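Local atomic coordinates of activated BY transcription factor SSRB (Salmonella enterica, PDB entry 2WNW), a protein that belongs to glycoside hydrolase family 30, pairing a TIM-barrel domain with a beta-sandwich domain, and is known as SrfJ. Residues Thr84-Ile90 with Lys138-Trp144; Lys201-Ser205 with His343-Leu347. One frame throughout, in Å; residues are numbered along the deposited sequence.

Contact 1: residues Thr84-Ile90 with Lys138-Trp144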
ATOM      1  N   THR A  84      25.799  -6.835  -0.123  1.00 18.79           N
ATOM      2  CA  THR A  84      26.021  -7.080  -1.540  1.00 19.38           C
ATOM      3  C   THR A  84      25.987  -5.821  -2.402  1.00 19.89           C
ATOM      4  O   THR A  84      26.250  -5.879  -3.604  1.00 20.83           O
ATOM      5  CB  THR A  84      24.986  -8.086  -2.070  1.00 19.09           C
ATOM      6  OG1 THR A  84      23.664  -7.620  -1.766  1.00 19.45           O
ATOM      7  CG2 THR A  84      25.189  -9.439  -1.415  1.00 18.05           C
ATOM      8  N   LEU A  85      25.653  -4.691  -1.788  1.00 18.85           N
ATOM      9  CA  LEU A  85      25.606  -3.412  -2.493  1.00 19.02           C
ATOM     10  C   LEU A  85      26.374  -2.365  -1.696  1.00 18.83           C
ATOM     11  O   LEU A  85      26.647  -2.548  -0.510  1.00 18.97           O
ATOM     12  CB  LEU A  85      24.164  -2.913  -2.642  1.00 18.99           C
ATOM     13  CG  LEU A  85      23.121  -3.707  -3.424  1.00 16.92           C
ATOM     14  CD1 LEU A  85      21.800  -2.939  -3.404  1.00 18.13           C
ATOM     15  CD2 LEU A  85      23.590  -3.918  -4.856  1.00 16.78           C
ATOM     16  N   ALA A  86      26.698  -1.258  -2.353  1.00 18.51           N
ATOM     17  CA  ALA A  86      27.384  -0.158  -1.695  1.00 17.34           C
ATOM     18  C   ALA A  86      27.309   1.084  -2.568  1.00 16.63           C
ATOM     19  O   ALA A  86      27.126   0.997  -3.784  1.00 17.08           O
ATOM     20  CB  ALA A  86      28.845  -0.517  -1.422  1.00 17.92           C
ATOM     21  N   ARG A  87      27.429   2.243  -1.932  1.00 17.04           N
ATOM     22  CA  ARG A  87      27.424   3.513  -2.647  1.00 15.74           C
ATOM     23  C   ARG A  87      28.614   4.283  -2.102  1.00 16.68           C
ATOM     24  O   ARG A  87      28.952   4.165  -0.923  1.00 16.33           O
ATOM     25  CB  ARG A  87      26.118   4.277  -2.391  1.00 16.00           C
ATOM     26  CG  ARG A  87      26.015   5.639  -3.091  1.00 16.12           C
ATOM     27  CD  ARG A  87      24.547   6.026  -3.295  1.00 16.63           C
ATOM     28  NE  ARG A  87      24.348   7.368  -3.852  1.00 15.55           N
ATOM     29  CZ  ARG A  87      24.115   8.462  -3.126  1.00 16.34           C
ATOM     30  NH1 ARG A  87      24.057   8.394  -1.800  1.00 15.58           N
ATOM     31  NH2 ARG A  87      23.906   9.626  -3.726  1.00 15.98           N
ATOM     32  N   MET A  88      29.264   5.046  -2.969  1.00 16.85           N
ATOM     33  CA  MET A  88      30.423   5.835  -2.570  1.00 18.46           C
ATOM     34  C   MET A  88      30.433   7.138  -3.358  1.00 17.63           C
ATOM     35  O   MET A  88      29.868   7.220  -4.447  1.00 16.16           O
ATOM     36  CB  MET A  88      31.706   5.038  -2.808  1.00 19.38           C
ATOM     37  CG  MET A  88      31.822   4.440  -4.200  1.00 19.92           C
ATOM     38  SD  MET A  88      33.017   3.095  -4.198  1.00 21.36           S
ATOM     39  CE  MET A  88      33.070   2.674  -5.943  1.00 20.65           C
ATOM     40  N   PRO A  89      31.073   8.178  -2.810  1.00 18.86           N
ATOM     41  CA  PRO A  89      31.140   9.479  -3.465  1.00 18.18           C
ATOM     42  C   PRO A  89      32.280   9.700  -4.452  1.00 18.43           C
ATOM     43  O   PRO A  89      33.402   9.225  -4.249  1.00 17.00           O
ATOM     44  CB  PRO A  89      31.235  10.436  -2.283  1.00 18.40           C
ATOM     45  CG  PRO A  89      32.142   9.678  -1.359  1.00 20.12           C
ATOM     46  CD  PRO A  89      31.576   8.265  -1.423  1.00 19.74           C
ATOM     47  N   ILE A  90      31.961  10.417  -5.526  1.00 17.73           N
ATOM     48  CA  ILE A  90      32.930  10.800  -6.546  1.00 16.10           C
ATOM     49  C   ILE A  90      33.264  12.218  -6.073  1.00 15.99           C
ATOM     50  O   ILE A  90      32.465  13.142  -6.234  1.00 15.09           O
ATOM     51  CB  ILE A  90      32.284  10.815  -7.956  1.00 16.58           C
ATOM     52  CG1 ILE A  90      31.836   9.397  -8.326  1.00 15.22           C
ATOM     53  CG2 ILE A  90      33.272  11.364  -8.987  1.00 16.00           C
ATOM     54  CD1 ILE A  90      31.113   9.289  -9.670  1.00 16.58           C
ATOM     55  N   LYS A 138      28.202  -5.212  -5.641  1.00 19.64           N
ATOM     56  CA  LYS A 138      27.841  -4.330  -6.745  1.00 19.52           C
ATOM     57  C   LYS A 138      28.014  -2.915  -6.191  1.00 19.48           C
ATOM     58  O   LYS A 138      27.286  -2.504  -5.282  1.00 18.94           O
ATOM     59  CB  LYS A 138      26.387  -4.566  -7.161  1.00 18.27           C
ATOM     60  CG  LYS A 138      25.902  -3.661  -8.281  1.00 19.78           C
ATOM     61  CD  LYS A 138      24.412  -3.842  -8.538  1.00 20.29           C
ATOM     62  CE  LYS A 138      23.925  -2.889  -9.621  1.00 20.39           C
ATOM     63  NZ  LYS A 138      22.454  -2.969  -9.840  1.00 20.73           N
ATOM     64  N   LEU A 139      28.975  -2.174  -6.737  1.00 18.17           N
ATOM     65  CA  LEU A 139      29.263  -0.829  -6.256  1.00 18.41           C
ATOM     66  C   LEU A 139      28.687   0.296  -7.113  1.00 19.61           C
ATOM     67  O   LEU A 139      28.735   0.252  -8.346  1.00 20.08           O
ATOM     68  CB  LEU A 139      30.780  -0.649  -6.123  1.00 19.01           C
ATOM     69  CG  LEU A 139      31.513  -1.751  -5.344  1.00 20.22           C
ATOM     70  CD1 LEU A 139      33.016  -1.501  -5.373  1.00 20.16           C
ATOM     71  CD2 LEU A 139      31.010  -1.792  -3.911  1.00 21.90           C
ATOM     72  N   MET A 140      28.154   1.308  -6.438  1.00 18.45           N
ATOM     73  CA  MET A 140      27.565   2.468  -7.092  1.00 16.99           C
ATOM     74  C   MET A 140      28.318   3.730  -6.673  1.00 17.10           C
ATOM     75  O   MET A 140      28.650   3.898  -5.502  1.00 17.58           O
ATOM     76  CB  MET A 140      26.096   2.592  -6.692  1.00 16.25           C
ATOM     77  CG  MET A 140      25.370   3.788  -7.290  1.00 18.47           C
ATOM     78  SD  MET A 140      23.649   3.810  -6.748  1.00 17.01           S
ATOM     79  CE  MET A 140      23.028   5.285  -7.544  1.00 18.90           C
ATOM     80  N   ALA A 141      28.590   4.611  -7.630  1.00 15.83           N
ATOM     81  CA  ALA A 141      29.297   5.853  -7.335  1.00 16.08           C
ATOM     82  C   ALA A 141      28.415   7.030  -7.726  1.00 16.27           C
ATOM     83  O   ALA A 141      27.767   7.005  -8.775  1.00 15.99           O
ATOM     84  CB  ALA A 141      30.624   5.904  -8.095  1.00 15.55           C
ATOM     85  N   SER A 142      28.385   8.051  -6.870  1.00 16.17           N
ATOM     86  CA  SER A 142      27.581   9.250  -7.095  1.00 15.68           C
ATOM     87  C   SER A 142      28.359  10.496  -6.691  1.00 15.78           C
ATOM     88  O   SER A 142      29.073  10.486  -5.691  1.00 15.99           O
ATOM     89  CB  SER A 142      26.298   9.215  -6.251  1.00 16.14           C
ATOM     90  OG  SER A 142      25.524   8.056  -6.494  1.00 16.79           O
ATOM     91  N   PRO A 143      28.224  11.587  -7.462  1.00 15.84           N
ATOM     92  CA  PRO A 143      28.934  12.823  -7.129  1.00 16.32           C
ATOM     93  C   PRO A 143      28.034  13.743  -6.306  1.00 16.45           C
ATOM     94  O   PRO A 143      26.816  13.735  -6.468  1.00 14.82           O
ATOM     95  CB  PRO A 143      29.228  13.455  -8.495  1.00 17.20           C
ATOM     96  CG  PRO A 143      28.748  12.443  -9.527  1.00 17.65           C
ATOM     97  CD  PRO A 143      27.689  11.649  -8.829  1.00 15.11           C
ATOM     98  N   TRP A 144      28.639  14.521  -5.418  1.00 15.76           N
ATOM     99  CA  TRP A 144      27.902  15.489  -4.628  1.00 15.22           C
ATOM    100  C   TRP A 144      28.182  16.845  -5.289  1.00 15.49           C
ATOM    101  O   TRP A 144      27.370  17.767  -5.224  1.00 14.93           O
ATOM    102  CB  TRP A 144      28.388  15.483  -3.176  1.00 14.39           C
ATOM    103  CG  TRP A 144      27.540  14.649  -2.235  1.00 15.75           C
ATOM    104  CD1 TRP A 144      26.799  15.109  -1.184  1.00 16.30           C
ATOM    105  CD2 TRP A 144      27.379  13.220  -2.240  1.00 16.05           C
ATOM    106  NE1 TRP A 144      26.192  14.061  -0.531  1.00 16.65           N
ATOM    107  CE2 TRP A 144      26.530  12.892  -1.157  1.00 16.53           C
ATOM    108  CE3 TRP A 144      27.869  12.187  -3.051  1.00 15.91           C
ATOM    109  CZ2 TRP A 144      26.159  11.571  -0.863  1.00 16.96           C
ATOM    110  CZ3 TRP A 144      27.500  10.869  -2.758  1.00 16.55           C
ATOM    111  CH2 TRP A 144      26.652  10.577  -1.670  1.00 16.24           C
TER
HETATM  112  O   HOH W   1      25.188  -0.558  -5.350  1.00 21.78           O
HETATM  113  O   HOH W   2      31.281  15.040  -4.771  1.00 16.61           O
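S142 OG is gripped from two strands: across the contact R87 NE donates to it at 3.0 Å, the hydroxyl lying somewhat out of the guanidinium plane, and S192 OG on strand 190-192 is hydrogen-bonded to it as well. The rest of the guanidinium is held by salt bridges, NH1 to E294 and NH2 to D239. W144 comes from the opposite direction over one face of the group. Its CH2 lies 3.4 Å from R87 NH1, but with the two planes 38° apart the pair is too inclined for a parallel stack. With CG anti to the backbone N (chi1 180°) and the chain extended to NE, the guanidinium is carried along the inner face to S142 and W144, two and four residues beyond its bridge partner M140.

Beneath these side chains a parallel ladder runs in register from L85-K138 to P89-S142. M88 N donates to M140 O at 2.8 Å, and S142 N returns a bond to M88 O at 3.0 Å; A86 N to K138 O is weak, and water 1 spans A86 O and K138 O. On the face opposite R87, A86 CB meets L139 CD2 at 3.5 Å and I90 CG1 meets A141 CB at 3.7 Å.

Strands 85-90 and 138-143 are neighbours in the closed eight-stranded barrel, flanked by 48-51 and 190-192. R87 and M140 point inward and reach strand 289-294, whereas M88, I90 and A141 pack outward on Y177 of helix 167-183.

Contact 2: residues Lys201-Ser205 with His343-Leu347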
ATOM      1  N   LYS A 201      22.764  22.703  -0.649  1.00 19.46           N
ATOM      2  CA  LYS A 201      23.173  22.347   0.709  1.00 19.56           C
ATOM      3  C   LYS A 201      24.347  23.234   1.112  1.00 20.42           C
ATOM      4  O   LYS A 201      25.039  23.761   0.247  1.00 19.93           O
ATOM      5  CB  LYS A 201      23.613  20.881   0.764  1.00 21.56           C
ATOM      6  CG  LYS A 201      22.532  19.876   0.394  1.00 23.76           C
ATOM      7  CD  LYS A 201      21.417  19.868   1.426  1.00 25.70           C
ATOM      8  CE  LYS A 201      20.391  18.795   1.117  1.00 27.36           C
ATOM      9  NZ  LYS A 201      19.267  18.824   2.093  1.00 30.80           N
ATOM     10  N   THR A 202      24.572  23.404   2.413  1.00 19.85           N
ATOM     11  CA  THR A 202      25.699  24.209   2.875  1.00 19.58           C
ATOM     12  C   THR A 202      26.977  23.416   2.615  1.00 19.44           C
ATOM     13  O   THR A 202      28.087  23.943   2.713  1.00 19.90           O
ATOM     14  CB  THR A 202      25.607  24.526   4.383  1.00 21.25           C
ATOM     15  OG1 THR A 202      25.496  23.305   5.121  1.00 22.54           O
ATOM     16  CG2 THR A 202      24.402  25.410   4.673  1.00 20.07           C
ATOM     17  N   TRP A 203      26.808  22.135   2.297  1.00 18.57           N
ATOM     18  CA  TRP A 203      27.937  21.267   1.986  1.00 17.73           C
ATOM     19  C   TRP A 203      27.939  20.969   0.485  1.00 16.47           C
ATOM     20  O   TRP A 203      27.215  21.607  -0.271  1.00 17.65           O
ATOM     21  CB  TRP A 203      27.865  19.973   2.802  1.00 18.40           C
ATOM     22  CG  TRP A 203      26.563  19.227   2.702  1.00 20.24           C
ATOM     23  CD1 TRP A 203      26.128  18.463   1.656  1.00 20.26           C
ATOM     24  CD2 TRP A 203      25.544  19.146   3.707  1.00 21.43           C
ATOM     25  NE1 TRP A 203      24.903  17.909   1.949  1.00 21.42           N
ATOM     26  CE2 TRP A 203      24.521  18.314   3.202  1.00 20.34           C
ATOM     27  CE3 TRP A 203      25.396  19.700   4.987  1.00 21.27           C
ATOM     28  CZ2 TRP A 203      23.361  18.017   3.934  1.00 21.74           C
ATOM     29  CZ3 TRP A 203      24.245  19.406   5.715  1.00 21.06           C
ATOM     30  CH2 TRP A 203      23.243  18.571   5.184  1.00 21.24           C
ATOM     31  N   ASP A 204      28.750  20.006   0.061  1.00 17.49           N
ATOM     32  CA  ASP A 204      28.867  19.650  -1.355  1.00 17.34           C
ATOM     33  C   ASP A 204      27.519  19.394  -2.021  1.00 17.09           C
ATOM     34  O   ASP A 204      26.776  18.502  -1.619  1.00 17.48           O
ATOM     35  CB  ASP A 204      29.756  18.419  -1.496  1.00 17.84           C
ATOM     36  CG  ASP A 204      31.069  18.574  -0.759  1.00 19.80           C
ATOM     37  OD1 ASP A 204      32.096  18.849  -1.416  1.00 19.36           O
ATOM     38  OD2 ASP A 204      31.062  18.437   0.484  1.00 19.39           O
ATOM     39  N   SER A 205      27.219  20.179  -3.049  1.00 16.97           N
ATOM     40  CA  SER A 205      25.959  20.053  -3.771  1.00 17.83           C
ATOM     41  C   SER A 205      26.061  20.724  -5.140  1.00 18.67           C
ATOM     42  O   SER A 205      26.934  21.555  -5.369  1.00 18.81           O
ATOM     43  CB  SER A 205      24.828  20.682  -2.950  1.00 18.64           C
ATOM     44  OG  SER A 205      25.176  21.988  -2.513  1.00 18.90           O
ATOM     45  N   HIS A 343      32.393  17.597   7.558  1.00 20.10           N
ATOM     46  CA  HIS A 343      32.954  18.939   7.446  1.00 21.47           C
ATOM     47  C   HIS A 343      31.982  20.112   7.559  1.00 21.73           C
ATOM     48  O   HIS A 343      32.398  21.266   7.503  1.00 22.14           O
ATOM     49  CB  HIS A 343      33.830  19.047   6.182  1.00 21.10           C
ATOM     50  CG  HIS A 343      33.073  19.259   4.908  1.00 20.37           C
ATOM     51  ND1 HIS A 343      32.590  20.492   4.524  1.00 20.49           N
ATOM     52  CD2 HIS A 343      32.768  18.406   3.900  1.00 20.81           C
ATOM     53  CE1 HIS A 343      32.024  20.390   3.334  1.00 21.56           C
ATOM     54  NE2 HIS A 343      32.120  19.135   2.933  1.00 19.20           N
ATOM     55  N   GLN A 344      30.696  19.820   7.736  1.00 21.54           N
ATOM     56  CA  GLN A 344      29.700  20.873   7.915  1.00 23.21           C
ATOM     57  C   GLN A 344      28.946  20.684   9.230  1.00 23.47           C
ATOM     58  O   GLN A 344      27.940  21.343   9.481  1.00 24.45           O
ATOM     59  CB  GLN A 344      28.709  20.907   6.752  1.00 25.66           C
ATOM     60  CG  GLN A 344      29.120  21.840   5.628  1.00 29.88           C
ATOM     61  CD  GLN A 344      29.300  23.271   6.101  1.00 33.56           C
ATOM     62  OE1 GLN A 344      30.411  23.803   6.098  1.00 35.66           O
ATOM     63  NE2 GLN A 344      28.206  23.900   6.518  1.00 34.20           N
ATOM     64  N   GLY A 345      29.445  19.780  10.068  1.00 22.84           N
ATOM     65  CA  GLY A 345      28.816  19.526  11.353  1.00 23.37           C
ATOM     66  C   GLY A 345      27.491  18.785  11.285  1.00 23.33           C
ATOM     67  O   GLY A 345      26.743  18.755  12.264  1.00 23.52           O
ATOM     68  N   ASN A 346      27.197  18.187  10.135  1.00 22.09           N
ATOM     69  CA  ASN A 346      25.954  17.444   9.954  1.00 22.05           C
ATOM     70  C   ASN A 346      26.116  16.018  10.482  1.00 22.59           C
ATOM     71  O   ASN A 346      26.085  15.052   9.715  1.00 22.61           O
ATOM     72  CB  ASN A 346      25.577  17.421   8.468  1.00 21.81           C
ATOM     73  CG  ASN A 346      24.299  16.655   8.203  1.00 24.56           C
ATOM     74  OD1 ASN A 346      23.320  16.801   8.931  1.00 22.22           O
ATOM     75  ND2 ASN A 346      24.297  15.838   7.151  1.00 21.78           N
ATOM     76  N   LEU A 347      26.289  15.898  11.798  1.00 20.76           N
ATOM     77  CA  LEU A 347      26.482  14.603  12.452  1.00 19.47           C
ATOM     78  C   LEU A 347      25.243  13.713  12.356  1.00 19.78           C
ATOM     79  O   LEU A 347      24.117  14.181  12.526  1.00 19.06           O
ATOM     80  CB  LEU A 347      26.852  14.821  13.923  1.00 21.09           C
ATOM     81  CG  LEU A 347      28.048  15.750  14.178  1.00 20.82           C
ATOM     82  CD1 LEU A 347      28.232  15.959  15.676  1.00 22.50           C
ATOM     83  CD2 LEU A 347      29.306  15.153  13.562  1.00 22.07           C
TER
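Two loops of the TIM-barrel domain meet here: residues 201-205 lie between strand 190-192 and helix 210-227, and residues 343-347 between strands 332-336 and 352-355. The main polar link is a histidine-carboxylate hydrogen bond: H343 NE2 donates to D204 OD2 at 2.8 Å with an N-H...O angle of 169°. The acceptor lies in the imidazole plane and is met on the syn side of the carboxylate, yet the carboxylate and ring planes stand 89° apart. With CG placed between its backbone N and carbonyl carbon, H343 swings its ring across to the aspartate. The other carboxylate oxygen, D204 OD1, is hydrogen-bonded to S92.

Beside this bond, W203 meets the second loop through its CB and the six-membered end of its indole. W203 CB touches Q344 CG at 3.6 Å, and Q344 CB sits at the ring edge. N346 brings its amide obliquely to the far end of the ring, with ND2 3.5 Å from W203 CH2; the indole and amide planes differ by just 13°. K201 CB rests over one indole face, and N346 ND2 is hydrogen-bonded to D94. Further out, Q344 NE2 makes a weak, bent bond of 3.1 Å to T202 OG1.

The straight, in-plane bond places a proton on H343 NE2 and fixes the turn of the imidazole. D204, held at OD2 by H343 and at OD1 by S92, thereby ties the loop contact to a neighbouring part of the domain, whereas the weak bond between the exposed T202 and Q344 holds more loosely.

In the fold
Contact 1 is a buried strand pair in the barrel wall, centred about 9 Å from the chain centre; contact 2 joins loops at the surface, about 20 Å from it. Their own centres are 18 Å apart. They nevertheless touch just beyond P143: W144 CD1 packs against D204 O at 3.4 Å, so a residue that lies over R87 in contact 1 also borders the aspartate of contact 2. A glycerol, probably from the crystallisation liquor, is hydrogen-bonded to W144 NE1, and a bound glycerol lies about 3 Å from the N346 side chain. This is consistent with both contacts bordering a cleft at the C-terminal end of the barrel strands, where TIM-barrel enzymes carry their active sites.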